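Local structure of cephalosporin hydroxylase CMCI (Streptomyces clavuligerus, 2BM8) at residues B[98-103]-B[126-131]; B[133-138]-B[145-150]; B[187-192]-B[198-203]. The protein probably takes part in cephamycin biosynthesis, acting on cephalosporin, and is built on a Rossmann-like fold of the class I methyltransferase type. The protein carries 3 engineered substitutions. All coordinates share one frame; numbering follows the deposited sequence.

Interaction 1. Residues B[98-103]-B[126-131]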
loop_
_atom_site.group_PDB
_atom_site.type_symbol
_atom_site.label_atom_id
_atom_site.label_comp_id
_atom_site.label_asym_id
_atom_site.label_seq_id
_atom_site.Cartn_x
_atom_site.Cartn_y
_atom_site.Cartn_z
ATOM N N TRP B 98 1.151 -15.626 -32.148
ATOM C CA TRP B 98 0.286 -16.006 -31.041
ATOM C C TRP B 98 -1.173 -15.962 -31.487
ATOM O O TRP B 98 -1.897 -16.932 -31.308
ATOM C CB TRP B 98 0.518 -15.098 -29.825
ATOM C CG TRP B 98 -0.320 -15.469 -28.640
ATOM C CD1 TRP B 98 -0.131 -16.520 -27.814
ATOM C CD2 TRP B 98 -1.491 -14.808 -28.183
ATOM N NE1 TRP B 98 -1.104 -16.553 -26.846
ATOM C CE2 TRP B 98 -1.959 -15.510 -27.058
ATOM C CE3 TRP B 98 -2.192 -13.680 -28.601
ATOM C CZ2 TRP B 98 -3.090 -15.132 -26.360
ATOM C CZ3 TRP B 98 -3.310 -13.296 -27.901
ATOM C CH2 TRP B 98 -3.754 -14.027 -26.799
ATOM N N PHE B 99 -1.585 -14.859 -32.091
ATOM C CA PHE B 99 -2.955 -14.722 -32.590
ATOM C C PHE B 99 -3.294 -15.814 -33.600
ATOM O O PHE B 99 -4.392 -16.366 -33.570
ATOM C CB PHE B 99 -3.174 -13.362 -33.262
ATOM C CG PHE B 99 -3.512 -12.257 -32.313
ATOM C CD1 PHE B 99 -2.770 -11.085 -32.304
ATOM C CD2 PHE B 99 -4.587 -12.368 -31.447
ATOM C CE1 PHE B 99 -3.082 -10.057 -31.439
ATOM C CE2 PHE B 99 -4.907 -11.335 -30.581
ATOM C CZ PHE B 99 -4.146 -10.181 -30.579
ATOM N N ARG B 100 -2.350 -16.092 -34.497
ATOM C CA ARG B 100 -2.485 -17.150 -35.490
ATOM C C ARG B 100 -2.625 -18.511 -34.826
ATOM O O ARG B 100 -3.552 -19.248 -35.103
ATOM C CB ARG B 100 -1.276 -17.163 -36.430
ATOM C CG ARG B 100 -1.467 -18.044 -37.653
ATOM C CD ARG B 100 -0.995 -19.508 -37.486
ATOM N NE ARG B 100 0.305 -19.610 -36.818
ATOM C CZ ARG B 100 1.471 -19.314 -37.389
ATOM N NH1 ARG B 100 1.528 -18.896 -38.644
ATOM N NH2 ARG B 100 2.591 -19.424 -36.706
ATOM N N ASP B 101 -1.690 -18.845 -33.952
ATOM C CA ASP B 101 -1.738 -20.116 -33.231
ATOM C C ASP B 101 -3.071 -20.284 -32.521
ATOM O O ASP B 101 -3.705 -21.315 -32.641
ATOM C CB ASP B 101 -0.627 -20.193 -32.197
ATOM C CG ASP B 101 0.722 -20.425 -32.808
ATOM O OD1 ASP B 101 0.842 -20.627 -34.024
ATOM O OD2 ASP B 101 1.738 -20.417 -32.121
ATOM N N LEU B 102 -3.490 -19.244 -31.813
ATOM C CA LEU B 102 -4.648 -19.314 -30.937
ATOM C C LEU B 102 -5.938 -19.471 -31.720
ATOM O O LEU B 102 -6.848 -20.170 -31.296
ATOM C CB LEU B 102 -4.713 -18.050 -30.081
ATOM C CG LEU B 102 -5.499 -18.118 -28.783
ATOM C CD1 LEU B 102 -5.298 -19.436 -28.058
ATOM C CD2 LEU B 102 -5.076 -16.972 -27.905
ATOM N N THR B 103 -6.011 -18.811 -32.865
ATOM C CA THR B 103 -7.139 -18.967 -33.756
ATOM C C THR B 103 -7.169 -20.372 -34.398
ATOM O O THR B 103 -8.241 -20.906 -34.624
ATOM C CB THR B 103 -7.150 -17.850 -34.846
ATOM O OG1 THR B 103 -5.861 -17.706 -35.449
ATOM C CG2 THR B 103 -7.418 -16.491 -34.232
ATOM N N ALA B 126 10.378 -17.998 -41.704
ATOM C CA ALA B 126 9.540 -18.066 -42.892
ATOM C C ALA B 126 8.669 -19.325 -42.925
ATOM O O ALA B 126 7.588 -19.318 -43.516
ATOM C CB ALA B 126 10.400 -17.987 -44.136
ATOM N N SER B 127 9.140 -20.391 -42.280
ATOM C CA SER B 127 8.410 -21.658 -42.214
ATOM C C SER B 127 7.164 -21.643 -41.317
ATOM O O SER B 127 6.340 -22.562 -41.396
ATOM C CB SER B 127 9.341 -22.757 -41.719
ATOM O OG SER B 127 9.915 -22.382 -40.485
ATOM N N ASP B 128 7.037 -20.614 -40.472
ATOM C CA ASP B 128 5.950 -20.505 -39.498
ATOM C C ASP B 128 5.075 -19.275 -39.777
ATOM O O ASP B 128 4.763 -18.494 -38.880
ATOM C CB ASP B 128 6.537 -20.445 -38.085
ATOM C CG ASP B 128 5.473 -20.513 -36.999
ATOM O OD1 ASP B 128 4.535 -21.339 -37.098
ATOM O OD2 ASP B 128 5.481 -19.756 -36.008
ATOM N N MET B 129 4.646 -19.143 -41.022
ATOM C CA MET B 129 4.026 -17.919 -41.511
ATOM C C MET B 129 2.661 -18.121 -42.182
ATOM O O MET B 129 2.108 -17.192 -42.766
ATOM C CB MET B 129 4.994 -17.251 -42.487
ATOM C CG MET B 129 4.923 -15.741 -42.496
ATOM S SD MET B 129 5.702 -14.922 -41.066
ATOM C CE MET B 129 5.980 -13.402 -41.820
ATOM N N GLU B 130 2.117 -19.330 -42.092
ATOM C CA GLU B 130 0.791 -19.619 -42.613
ATOM C C GLU B 130 -0.259 -18.692 -41.976
ATOM O O GLU B 130 -0.332 -18.580 -40.768
ATOM C CB GLU B 130 0.434 -21.085 -42.341
ATOM C CG GLU B 130 -0.774 -21.601 -43.117
ATOM C CD GLU B 130 -1.224 -22.987 -42.652
ATOM O OE1 GLU B 130 -1.416 -23.175 -41.425
ATOM O OE2 GLU B 130 -1.393 -23.886 -43.513
ATOM N N ASN B 131 -1.050 -18.033 -42.814
ATOM C CA ASN B 131 -2.104 -17.116 -42.393
ATOM C C ASN B 131 -1.627 -15.872 -41.624
ATOM O O ASN B 131 -2.381 -15.269 -40.860
ATOM C CB ASN B 131 -3.191 -17.897 -41.644
ATOM C CG ASN B 131 -3.808 -19.003 -42.513
ATOM O OD1 ASN B 131 -3.796 -18.923 -43.747
ATOM N ND2 ASN B 131 -4.327 -20.039 -41.875
#
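A salt-bridge network ties helix 94-106 to the loop that leads into strand 132-136, with Arg100 reaching from the helix to Asp128 and Glu130, and Asp101 completing the network. Its CG lies anti to the backbone N (chi1 -168°), and bends further out at chi2 and chi3 bring the guanidinium round to meet the loop. Arg100 NH2 forms a salt bridge with Asp128 OD1 at 2.8 Å, the carboxylate plane being turned 58° from the guanidinium. Arg100 NH1 turns instead to the backbone and donates to Glu130 O at 2.8 Å, a partner almost exactly in the guanidinium plane. Asp128 O takes a second share: Arg100 NH2 donates to it at 3.2 Å from above its carbonyl plane, and NH1 adds a weak bond. Behind the group, Arg100 NE points at Asp101 OD1, 3.0 Å away, so that in-plane partners on NE, NH1 and NH2 fix the rotation of the group. Arginine suits this place because its planar array of N-H groups can serve carboxylates and carbonyl oxygens at once, and aspartate because its short chain keeps the charge close to the main chain. Both aspartates have a second mate in Arg59, which probably eases the nearness of their negative charges. The stem of Arg100 is used too: its CG passes 3.4 Å from Glu130 O, while the Glu130 carboxylate turns to Lys104. The arrangement is that of an arginine gripping a loop by its main-chain carbonyls, here on the rim of a Rossmann-like sheet.

Interaction 2. Residues B[133-138]-B[145-150]; sequences TLHQGD and FEHLRE
Two imidazole rings, those of His135 on strand 132-136 and His147 in the following loop, make up most of this contact. Their side chains come from opposite directions, and CD2 of His135 sits 3.1 Å above the His147 plane, over the middle of the ring. The ring centroids are 4.0 Å apart and the planes are tilted by 43°. His147 gets its ring there by placing CG between its own backbone N and carbonyl carbon (chi1 67°). Histidine suits both places, being flat enough to lie close against its neighbour and polar enough for a partly exposed site.

The remaining van der Waals contacts are lighter. CD1 of Leu148 comes to 3.7 Å from His135 NE2, crossing the imidazole at a slant, and adds a methyl beside the histidine pair. Farther along, Phe145 CE1 makes a distant approach to the carbonyl oxygen, O, of Asp138 at 4.4 Å.

Main-chain geometry decides where the loop residues stand. Glu146 to Arg149 form a type II beta turn, with Arg149 N bonded to Glu146 O at 3.3 Å. His147 and Leu148 are its two central residues, and both direct their CB atoms toward the strand. Leu148 takes positive phi (66°), a conformation more usual for glycine or asparagine at this point of such a turn.

The segment 133-138 pairs in parallel with strand 111-116 at the margin of the sheet. His147 and Leu148 also rest on Ile115 and Ile113 of that strand, while Phe145 turns to Ile168 of helix 165-175, so the loop lies between sheet and helix.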
loop_
_atom_site.group_PDB
_atom_site.type_symbol
_atom_site.label_atom_id
_atom_site.label_comp_id
_atom_site.label_asym_id
_atom_site.label_seq_id
_atom_site.Cartn_x
_atom_site.Cartn_y
_atom_site.Cartn_z
ATOM N N THR B 133 0.302 -12.269 -42.711
ATOM C CA THR B 133 0.752 -11.454 -43.834
ATOM C C THR B 133 1.377 -10.168 -43.299
ATOM O O THR B 133 0.785 -9.500 -42.465
ATOM C CB THR B 133 -0.453 -11.141 -44.769
ATOM O OG1 THR B 133 -1.051 -12.357 -45.245
ATOM C CG2 THR B 133 -0.008 -10.473 -46.030
ATOM N N LEU B 134 2.565 -9.822 -43.782
ATOM C CA LEU B 134 3.279 -8.631 -43.342
ATOM C C LEU B 134 3.265 -7.542 -44.409
ATOM O O LEU B 134 3.852 -7.712 -45.464
ATOM C CB LEU B 134 4.725 -8.988 -43.035
ATOM C CG LEU B 134 5.142 -9.291 -41.594
ATOM C CD1 LEU B 134 4.087 -10.033 -40.825
ATOM C CD2 LEU B 134 6.464 -10.072 -41.629
ATOM N N HIS B 135 2.614 -6.419 -44.113
ATOM C CA HIS B 135 2.546 -5.269 -45.013
ATOM C C HIS B 135 3.424 -4.134 -44.483
ATOM O O HIS B 135 3.351 -3.792 -43.301
ATOM C CB HIS B 135 1.096 -4.782 -45.124
ATOM C CG HIS B 135 0.262 -5.578 -46.078
ATOM N ND1 HIS B 135 0.194 -6.953 -46.049
ATOM C CD2 HIS B 135 -0.536 -5.188 -47.102
ATOM C CE1 HIS B 135 -0.606 -7.374 -47.014
ATOM N NE2 HIS B 135 -1.064 -6.323 -47.666
ATOM N N GLN B 136 4.249 -3.558 -45.354
ATOM C CA GLN B 136 5.055 -2.384 -45.009
ATOM C C GLN B 136 4.262 -1.102 -45.234
ATOM O O GLN B 136 4.011 -0.723 -46.374
ATOM C CB GLN B 136 6.326 -2.338 -45.857
ATOM C CG GLN B 136 7.129 -1.057 -45.698
ATOM C CD GLN B 136 8.605 -1.331 -45.561
ATOM O OE1 GLN B 136 9.086 -1.636 -44.466
ATOM N NE2 GLN B 136 9.332 -1.240 -46.670
ATOM N N GLY B 137 3.888 -0.428 -44.152
ATOM C CA GLY B 137 3.043 0.753 -44.222
ATOM C C GLY B 137 3.616 2.022 -43.611
ATOM O O GLY B 137 4.817 2.159 -43.418
ATOM N N ASP B 138 2.723 2.947 -43.281
ATOM C CA ASP B 138 3.084 4.324 -42.983
ATOM C C ASP B 138 1.818 4.995 -42.423
ATOM O O ASP B 138 0.846 5.225 -43.150
ATOM C CB ASP B 138 3.590 4.998 -44.274
ATOM C CG ASP B 138 3.870 6.489 -44.111
ATOM O OD1 ASP B 138 4.048 7.175 -45.152
ATOM O OD2 ASP B 138 3.936 7.058 -42.998
ATOM N N PHE B 145 -3.654 1.844 -45.893
ATOM C CA PHE B 145 -4.613 0.919 -45.299
ATOM C C PHE B 145 -5.644 0.384 -46.270
ATOM O O PHE B 145 -6.330 -0.584 -45.944
ATOM C CB PHE B 145 -5.339 1.592 -44.131
ATOM C CG PHE B 145 -4.437 1.936 -42.990
ATOM C CD1 PHE B 145 -3.806 3.169 -42.937
ATOM C CD2 PHE B 145 -4.203 1.018 -41.978
ATOM C CE1 PHE B 145 -2.966 3.488 -41.891
ATOM C CE2 PHE B 145 -3.362 1.329 -40.930
ATOM C CZ PHE B 145 -2.741 2.570 -40.884
ATOM N N GLU B 146 -5.757 1.007 -47.443
ATOM C CA GLU B 146 -6.745 0.616 -48.465
ATOM C C GLU B 146 -6.779 -0.896 -48.729
ATOM O O GLU B 146 -7.859 -1.501 -48.742
ATOM C CB GLU B 146 -6.517 1.399 -49.774
ATOM C CG GLU B 146 -7.334 0.940 -50.993
ATOM C CD GLU B 146 -8.841 1.204 -50.901
ATOM O OE1 GLU B 146 -9.261 2.169 -50.211
ATOM O OE2 GLU B 146 -9.614 0.443 -51.546
ATOM N N HIS B 147 -5.612 -1.508 -48.924
ATOM C CA HIS B 147 -5.556 -2.956 -49.054
ATOM C C HIS B 147 -6.377 -3.562 -47.938
ATOM O O HIS B 147 -6.378 -3.057 -46.811
ATOM C CB HIS B 147 -4.115 -3.488 -48.998
ATOM C CG HIS B 147 -3.433 -3.319 -47.667
ATOM N ND1 HIS B 147 -2.406 -2.419 -47.467
ATOM C CD2 HIS B 147 -3.600 -3.960 -46.482
ATOM C CE1 HIS B 147 -1.985 -2.502 -46.216
ATOM N NE2 HIS B 147 -2.695 -3.428 -45.597
ATOM N N LEU B 148 -7.107 -4.624 -48.243
ATOM C CA LEU B 148 -7.706 -5.436 -47.185
ATOM C C LEU B 148 -8.817 -4.702 -46.342
ATOM O O LEU B 148 -9.057 -4.985 -45.161
ATOM C CB LEU B 148 -6.568 -6.065 -46.348
ATOM C CG LEU B 148 -5.443 -6.717 -47.211
ATOM C CD1 LEU B 148 -4.368 -7.419 -46.379
ATOM C CD2 LEU B 148 -5.975 -7.668 -48.314
ATOM N N ARG B 149 -9.475 -3.752 -47.010
ATOM C CA ARG B 149 -10.927 -3.587 -46.917
ATOM C C ARG B 149 -11.514 -4.822 -47.611
ATOM O O ARG B 149 -12.665 -5.193 -47.415
ATOM C CB ARG B 149 -11.400 -2.344 -47.677
ATOM C CG ARG B 149 -10.772 -1.025 -47.252
ATOM C CD ARG B 149 -10.809 0.048 -48.333
ATOM N NE ARG B 149 -12.118 0.696 -48.390
ATOM C CZ ARG B 149 -13.129 0.344 -49.191
ATOM N NH1 ARG B 149 -13.022 -0.650 -50.072
ATOM N NH2 ARG B 149 -14.267 1.020 -49.116
ATOM N N GLU B 150 -10.692 -5.406 -48.475
ATOM C CA GLU B 150 -10.925 -6.700 -49.091
ATOM C C GLU B 150 -11.046 -7.891 -48.091
ATOM O O GLU B 150 -11.443 -8.988 -48.496
ATOM C CB GLU B 150 -9.782 -6.911 -50.110
ATOM C CG GLU B 150 -9.733 -8.230 -50.871
ATOM C CD GLU B 150 -8.425 -8.987 -50.635
ATOM O OE1 GLU B 150 -7.357 -8.474 -51.060
ATOM O OE2 GLU B 150 -8.458 -10.088 -50.023
#

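Interaction 3. Residues B[187-192]-B[198-203]; sequences DMIPYW and QLFSEY. Engineered in segment 198-203: Phe200 (natural residue Leu).
Phe200, an engineered residue that replaces a natural leucine, is pressed most tightly against Ile189. Its CZ lies 3.5 Å from Ile189 CG2 and 3.6 Å from Ile189 CG1, so the end of the ring meets the fork of the branched chain, the two side chains crossing at about a right angle. The phenyl carries its CG anti to the backbone N (chi1 180°), which sends it out toward segment 187-192, and the O of Ile189 lies over one face of it. With an alanine at Ile189, both branches that meet CZ would be gone, which is likely to open a gap there and let the Phe200 ring tilt. The fit with Trp192 is looser: its CB stands 3.8 Å from Phe200 CD1, and Trp192 CE3 approaches Phe200 CE1 to 4.0 Å at the indole edge. These residues join helices 189-195 and 197-205, two short consecutive helices that follow strand 182-185 of the Rossmann-like sheet. Ile189 and Trp192, apolar and buried, suit the facing sides of this helix pair, whose backbones come nearest at Trp192 and Phe200. Other subunits share in this packing: Trp41 of the second subunit meets the Phe200 ring edge-to-face, and Asn13 of the third subunit bonds to Trp192 NE1. Away from this apolar patch the helices turn Tyr191, Gln198 and Glu202 outward, polar residues at home on the exposed side.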
loop_
_atom_site.group_PDB
_atom_site.type_symbol
_atom_site.label_atom_id
_atom_site.label_comp_id
_atom_site.label_asym_id
_atom_site.label_seq_id
_atom_site.Cartn_x
_atom_site.Cartn_y
_atom_site.Cartn_z
ATOM N N ASP B 187 -2.295 0.525 -24.393
ATOM C CA ASP B 187 -1.318 1.315 -23.633
ATOM C C ASP B 187 -1.546 2.824 -23.597
ATOM O O ASP B 187 -1.506 3.433 -22.515
ATOM C CB ASP B 187 0.108 1.047 -24.133
ATOM C CG ASP B 187 0.542 -0.395 -23.910
ATOM O OD1 ASP B 187 0.620 -0.800 -22.720
ATOM O OD2 ASP B 187 0.810 -1.185 -24.845
ATOM N N MET B 188 -1.780 3.422 -24.761
ATOM C CA MET B 188 -1.612 4.860 -24.910
ATOM C C MET B 188 -2.753 5.739 -24.398
ATOM O O MET B 188 -2.498 6.879 -24.000
ATOM C CB MET B 188 -1.300 5.221 -26.370
ATOM C CG MET B 188 -0.645 6.606 -26.528
ATOM S SD MET B 188 0.881 6.877 -25.522
ATOM C CE MET B 188 2.179 6.533 -26.739
ATOM N N ILE B 189 -3.988 5.234 -24.382
ATOM C CA ILE B 189 -5.128 6.099 -24.054
ATOM C C ILE B 189 -5.047 6.753 -22.675
ATOM O O ILE B 189 -5.321 7.928 -22.554
ATOM C CB ILE B 189 -6.480 5.389 -24.292
ATOM C CG1 ILE B 189 -6.913 5.662 -25.733
ATOM C CG2 ILE B 189 -7.560 5.880 -23.329
ATOM C CD1 ILE B 189 -8.071 4.877 -26.211
ATOM N N PRO B 190 -4.700 6.022 -21.634
ATOM C CA PRO B 190 -4.494 6.634 -20.318
ATOM C C PRO B 190 -3.454 7.747 -20.282
ATOM O O PRO B 190 -3.658 8.683 -19.523
ATOM C CB PRO B 190 -4.042 5.452 -19.462
ATOM C CG PRO B 190 -4.737 4.310 -20.094
ATOM C CD PRO B 190 -4.530 4.565 -21.575
ATOM N N TYR B 191 -2.383 7.650 -21.070
ATOM C CA TYR B 191 -1.377 8.720 -21.147
ATOM C C TYR B 191 -1.881 9.971 -21.897
ATOM O O TYR B 191 -1.620 11.082 -21.488
ATOM C CB TYR B 191 -0.062 8.198 -21.762
ATOM C CG TYR B 191 0.606 7.113 -20.934
ATOM C CD1 TYR B 191 0.260 5.778 -21.097
ATOM C CD2 TYR B 191 1.574 7.425 -19.981
ATOM C CE1 TYR B 191 0.846 4.772 -20.337
ATOM C CE2 TYR B 191 2.181 6.429 -19.219
ATOM C CZ TYR B 191 1.811 5.103 -19.405
ATOM O OH TYR B 191 2.403 4.107 -18.663
ATOM N N TRP B 192 -2.600 9.782 -22.995
ATOM C CA TRP B 192 -3.218 10.895 -23.702
ATOM C C TRP B 192 -4.231 11.639 -22.819
ATOM O O TRP B 192 -4.348 12.842 -22.921
ATOM C CB TRP B 192 -3.919 10.422 -24.978
ATOM C CG TRP B 192 -3.006 10.055 -26.095
ATOM C CD1 TRP B 192 -1.736 10.499 -26.299
ATOM C CD2 TRP B 192 -3.299 9.172 -27.181
ATOM N NE1 TRP B 192 -1.215 9.936 -27.438
ATOM C CE2 TRP B 192 -2.156 9.118 -28.002
ATOM C CE3 TRP B 192 -4.415 8.412 -27.543
ATOM C CZ2 TRP B 192 -2.089 8.332 -29.161
ATOM C CZ3 TRP B 192 -4.352 7.629 -28.708
ATOM C CH2 TRP B 192 -3.196 7.603 -29.500
ATOM N N GLN B 198 -8.485 17.607 -22.110
ATOM C CA GLN B 198 -9.549 18.276 -22.854
ATOM C C GLN B 198 -9.634 17.831 -24.320
ATOM O O GLN B 198 -10.715 17.528 -24.813
ATOM C CB GLN B 198 -9.401 19.793 -22.750
ATOM C CG GLN B 198 -9.706 20.326 -21.344
ATOM C CD GLN B 198 -9.080 21.693 -21.069
ATOM O OE1 GLN B 198 -8.126 22.104 -21.739
ATOM N NE2 GLN B 198 -9.617 22.394 -20.079
ATOM N N LEU B 199 -8.504 17.774 -25.012
ATOM C CA LEU B 199 -8.506 17.405 -26.416
ATOM C C LEU B 199 -8.851 15.929 -26.557
ATOM O O LEU B 199 -9.567 15.530 -27.478
ATOM C CB LEU B 199 -7.147 17.682 -27.055
ATOM C CG LEU B 199 -6.853 19.138 -27.394
ATOM C CD1 LEU B 199 -5.372 19.286 -27.683
ATOM C CD2 LEU B 199 -7.703 19.619 -28.573
ATOM N N PHE B 200 -8.350 15.110 -25.644
ATOM C CA PHE B 200 -8.619 13.693 -25.736
ATOM C C PHE B 200 -10.106 13.419 -25.606
ATOM O O PHE B 200 -10.662 12.696 -26.399
ATOM C CB PHE B 200 -7.870 12.879 -24.697
ATOM C CG PHE B 200 -8.159 11.415 -24.799
ATOM C CD1 PHE B 200 -7.627 10.674 -25.841
ATOM C CD2 PHE B 200 -9.010 10.796 -23.892
ATOM C CE1 PHE B 200 -7.924 9.324 -25.970
ATOM C CE2 PHE B 200 -9.306 9.455 -24.002
ATOM C CZ PHE B 200 -8.768 8.712 -25.040
ATOM N N SER B 201 -10.735 14.010 -24.602
ATOM C CA SER B 201 -12.152 13.788 -24.327
ATOM C C SER B 201 -13.034 14.221 -25.480
ATOM O O SER B 201 -14.041 13.590 -25.770
ATOM C CB SER B 201 -12.554 14.549 -23.080
ATOM O OG SER B 201 -11.768 14.113 -21.990
ATOM N N GLU B 202 -12.649 15.307 -26.128
ATOM C CA GLU B 202 -13.345 15.788 -27.301
ATOM C C GLU B 202 -13.188 14.809 -28.465
ATOM O O GLU B 202 -14.163 14.445 -29.102
ATOM C CB GLU B 202 -12.804 17.167 -27.692
ATOM C CG GLU B 202 -13.816 18.042 -28.423
ATOM C CD GLU B 202 -13.181 19.134 -29.273
ATOM O OE1 GLU B 202 -13.839 20.179 -29.471
ATOM O OE2 GLU B 202 -12.039 18.961 -29.756
ATOM N N TYR B 203 -11.960 14.375 -28.724
ATOM C CA TYR B 203 -11.657 13.535 -29.882
ATOM C C TYR B 203 -12.328 12.167 -29.794
ATOM O O TYR B 203 -12.930 11.712 -30.759
ATOM C CB TYR B 203 -10.150 13.340 -30.038
ATOM C CG TYR B 203 -9.361 14.560 -30.484
ATOM C CD1 TYR B 203 -8.002 14.455 -30.754
ATOM C CD2 TYR B 203 -9.952 15.805 -30.628
ATOM C CE1 TYR B 203 -7.257 15.548 -31.149
ATOM C CE2 TYR B 203 -9.207 16.913 -31.025
ATOM C CZ TYR B 203 -7.861 16.771 -31.283
ATOM O OH TYR B 203 -7.122 17.860 -31.680
#

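In the fold
Interactions 1 and 2 lie at the surface, whereas interaction 3 is buried. The first two share the neighbourhood of strand 132-136: the loop of 126-131 runs into it and 133-138 lies on it, and they touch where Met129 packs on Leu134. Interaction 3 joins a pair of helices after strand 182-185; its centre is about 33 Å from that of interaction 1, on the other side of the chain's centre. Chemistry follows place. Charges and main-chain carbonyls hold the helix to its loop in interaction 1, tilted imidazoles and a methyl serve the sheet margin in interaction 2, and apolar packing supported by neighbouring subunits fills interaction 3.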